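Local coordinates for protein thymidylate kinase (Ehrlichia chaffeensis, PDB 3LD9) that probably phosphorylates dTMP to dTDP with ATP as phosphate donor, a step in dTTP synthesis, at residues A[118-123]-A[133-138]. Sequence-based numbering, arbitrary orientation.
Sequences STIAYQ and LIDQLN
Ile134 pushes its forked side chain against helix 116-126, one branch overlapping Ile120 and the other reaching Thr119 and Gln123. The CG2 methyl of Ile134 lies 3.6 Å from CD1 of Ile120, with CG1 of Ile120 close behind. The same methyl meets the methyl of its other neighbour, Thr119 CG2 to Ile134 CG2 at 3.9 Å. The longer branch of Ile134 is extended (chi2 177°), which carries its CD1 to 3.8 Å from CB of Gln123 and onto the backbone carbonyl O of Thr119. Ile120 bends at its end (chi2 -79°), and its CD1 also makes a van der Waals contact, not a polar bond, at 3.6 Å with OD2 of Asp135, a carboxylate oxygen bordering the exposed margin of an otherwise buried contact. Helices 116-126 and 131-141 follow strand 109-113 of the parallel sheet in the P-loop kinase fold of thymidylate kinase; the axes of segments 118-123 and 133-138 run roughly antiparallel, at 149°, and approach to 10.0 Å. No hydrogen bond links the two segments, and the packing is mainly between apolar groups. The polar branch of Thr119 faces another partner: OG1 bonds to NH1 of Arg92 on helix 81-105, and so does OD1 of Asn138, so one guanidinium nitrogen ties both helices to a third. Gln123 meets Ile134 through CB, and its side chain also packs on Leu85 and Phe88 of helix 81-105. Beyond the contact, Leu137 packs against Leu137 of the second subunit, and the hydroxyl of Tyr122 bonds to the backbone N of Asp30 in the predicted ATP-binding loop.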
ATOM      1  N   SER A 118      12.618  15.751  13.728  1.00 25.31           N
ATOM      2  CA  SER A 118      13.821  15.094  13.205  1.00 26.51           C
ATOM      3  C   SER A 118      14.278  15.733  11.889  1.00 25.73           C
ATOM      4  O   SER A 118      15.465  15.897  11.652  1.00 25.95           O
ATOM      5  CB  SER A 118      13.603  13.583  13.027  1.00 25.36           C
ATOM      6  OG  SER A 118      13.677  12.955  14.337  1.00 31.34           O
ATOM      7  N   THR A 119      13.322  16.085  11.044  1.00 25.33           N
ATOM      8  CA  THR A 119      13.640  16.625   9.722  1.00 25.27           C
ATOM      9  C   THR A 119      14.310  17.967   9.805  1.00 26.39           C
ATOM     10  O   THR A 119      15.272  18.212   9.091  1.00 28.67           O
ATOM     11  CB  THR A 119      12.395  16.720   8.826  1.00 23.76           C
ATOM     12  OG1 THR A 119      11.669  15.499   8.923  1.00 24.18           O
ATOM     13  CG2 THR A 119      12.814  16.929   7.397  1.00 22.37           C
ATOM     14  N   ILE A 120      13.842  18.837  10.689  1.00 27.55           N
ATOM     15  CA  ILE A 120      14.530  20.125  10.941  1.00 28.50           C
ATOM     16  C   ILE A 120      15.931  19.914  11.507  1.00 29.52           C
ATOM     17  O   ILE A 120      16.911  20.532  11.055  1.00 30.82           O
ATOM     18  CB  ILE A 120      13.713  21.014  11.935  1.00 29.68           C
ATOM     19  CG1 ILE A 120      12.494  21.618  11.222  1.00 29.56           C
ATOM     20  CG2 ILE A 120      14.584  22.093  12.526  1.00 29.22           C
ATOM     21  CD1 ILE A 120      12.854  22.846  10.353  1.00 30.21           C
ATOM     22  N   ALA A 121      16.041  19.034  12.499  1.00 29.34           N
ATOM     23  CA  ALA A 121      17.333  18.796  13.127  1.00 30.48           C
ATOM     24  C   ALA A 121      18.344  18.156  12.170  1.00 30.22           C
ATOM     25  O   ALA A 121      19.479  18.589  12.091  1.00 30.70           O
ATOM     26  CB  ALA A 121      17.168  17.950  14.430  1.00 29.96           C
ATOM     27  N   TYR A 122      17.932  17.120  11.447  1.00 29.56           N
ATOM     28  CA  TYR A 122      18.860  16.426  10.564  1.00 29.93           C
ATOM     29  C   TYR A 122      19.030  17.133   9.220  1.00 30.56           C
ATOM     30  O   TYR A 122      20.165  17.436   8.825  1.00 31.10           O
ATOM     31  CB  TYR A 122      18.451  14.975  10.369  1.00 29.03           C
ATOM     32  CG  TYR A 122      18.863  14.108  11.536  1.00 29.88           C
ATOM     33  CD1 TYR A 122      18.036  13.937  12.652  1.00 28.61           C
ATOM     34  CD2 TYR A 122      20.106  13.501  11.544  1.00 31.26           C
ATOM     35  CE1 TYR A 122      18.429  13.137  13.714  1.00 28.38           C
ATOM     36  CE2 TYR A 122      20.516  12.719  12.600  1.00 31.92           C
ATOM     37  CZ  TYR A 122      19.684  12.532  13.676  1.00 32.40           C
ATOM     38  OH  TYR A 122      20.166  11.760  14.720  1.00 36.89           O
ATOM     39  N   GLN A 123      17.930  17.383   8.501  1.00 29.74           N
ATOM     40  CA  GLN A 123      18.048  17.957   7.147  1.00 29.56           C
ATOM     41  C   GLN A 123      18.420  19.444   7.193  1.00 30.38           C
ATOM     42  O   GLN A 123      19.116  19.949   6.291  1.00 30.69           O
ATOM     43  CB  GLN A 123      16.760  17.775   6.330  1.00 28.64           C
ATOM     44  CG  GLN A 123      16.604  16.373   5.666  1.00 29.29           C
ATOM     45  CD  GLN A 123      16.811  15.238   6.649  1.00 28.80           C
ATOM     46  OE1 GLN A 123      15.965  15.016   7.493  1.00 30.88           O
ATOM     47  NE2 GLN A 123      17.945  14.542   6.562  1.00 26.72           N
ATOM     48  N   LEU A 133      12.125  26.447   4.535  1.00 35.94           N
ATOM     49  CA  LEU A 133      11.629  25.525   3.509  1.00 32.95           C
ATOM     50  C   LEU A 133      11.077  24.238   4.106  1.00 31.38           C
ATOM     51  O   LEU A 133      10.018  23.724   3.665  1.00 30.59           O
ATOM     52  CB  LEU A 133      12.734  25.199   2.501  1.00 32.90           C
ATOM     53  CG  LEU A 133      12.583  23.986   1.571  1.00 30.75           C
ATOM     54  CD1 LEU A 133      11.398  24.166   0.614  1.00 30.38           C
ATOM     55  CD2 LEU A 133      13.881  23.769   0.801  1.00 31.25           C
ATOM     56  N   ILE A 134      11.792  23.697   5.094  1.00 30.35           N
ATOM     57  CA  ILE A 134      11.409  22.447   5.752  1.00 28.26           C
ATOM     58  C   ILE A 134      10.120  22.656   6.543  1.00 28.21           C
ATOM     59  O   ILE A 134       9.241  21.797   6.513  1.00 26.72           O
ATOM     60  CB  ILE A 134      12.557  21.920   6.667  1.00 28.69           C
ATOM     61  CG1 ILE A 134      13.774  21.559   5.810  1.00 27.76           C
ATOM     62  CG2 ILE A 134      12.098  20.732   7.500  1.00 26.73           C
ATOM     63  CD1 ILE A 134      14.990  21.106   6.580  1.00 27.51           C
ATOM     64  N   ASP A 135       9.988  23.803   7.236  1.00 29.22           N
ATOM     65  CA  ASP A 135       8.709  24.142   7.856  1.00 30.01           C
ATOM     66  C   ASP A 135       7.542  24.163   6.846  1.00 29.38           C
ATOM     67  O   ASP A 135       6.453  23.630   7.116  1.00 28.48           O
ATOM     68  CB  ASP A 135       8.777  25.495   8.584  1.00 31.86           C
ATOM     69  CG  ASP A 135       9.479  25.411   9.921  1.00 34.34           C
ATOM     70  OD1 ASP A 135       9.905  26.490  10.390  1.00 40.77           O
ATOM     71  OD2 ASP A 135       9.594  24.300  10.513  1.00 34.36           O
ATOM     72  N   GLN A 136       7.782  24.785   5.698  1.00 29.87           N
ATOM     73  CA  GLN A 136       6.771  24.889   4.656  1.00 30.59           C
ATOM     74  C   GLN A 136       6.388  23.501   4.109  1.00 28.56           C
ATOM     75  O   GLN A 136       5.220  23.242   3.895  1.00 28.32           O
ATOM     76  CB  GLN A 136       7.239  25.782   3.492  1.00 31.17           C
ATOM     77  CG  GLN A 136       7.365  27.282   3.795  1.00 36.43           C
ATOM     78  CD  GLN A 136       7.962  28.052   2.611  1.00 40.95           C
ATOM     79  OE1 GLN A 136       8.114  27.506   1.510  1.00 42.76           O
ATOM     80  NE2 GLN A 136       8.299  29.319   2.832  1.00 46.41           N
ATOM     81  N   LEU A 137       7.384  22.653   3.864  1.00 27.51           N
ATOM     82  CA  LEU A 137       7.166  21.322   3.334  1.00 26.36           C
ATOM     83  C   LEU A 137       6.356  20.471   4.304  1.00 26.32           C
ATOM     84  O   LEU A 137       5.407  19.810   3.912  1.00 25.64           O
ATOM     85  CB  LEU A 137       8.501  20.661   3.014  1.00 25.86           C
ATOM     86  CG  LEU A 137       9.204  21.188   1.754  1.00 26.10           C
ATOM     87  CD1 LEU A 137      10.616  20.578   1.610  1.00 22.96           C
ATOM     88  CD2 LEU A 137       8.366  20.927   0.535  1.00 23.49           C
ATOM     89  N   ASN A 138       6.716  20.527   5.588  1.00 26.99           N
ATOM     90  CA  ASN A 138       5.949  19.879   6.632  1.00 26.57           C
ATOM     91  C   ASN A 138       4.516  20.400   6.708  1.00 27.51           C
ATOM     92  O   ASN A 138       3.584  19.598   6.780  1.00 26.78           O
ATOM     93  CB  ASN A 138       6.632  20.024   7.999  1.00 27.34           C
ATOM     94  CG  ASN A 138       7.806  19.080   8.176  1.00 26.63           C
ATOM     95  OD1 ASN A 138       7.860  18.001   7.573  1.00 25.76           O
ATOM     96  ND2 ASN A 138       8.754  19.479   9.025  1.00 27.33           N
TER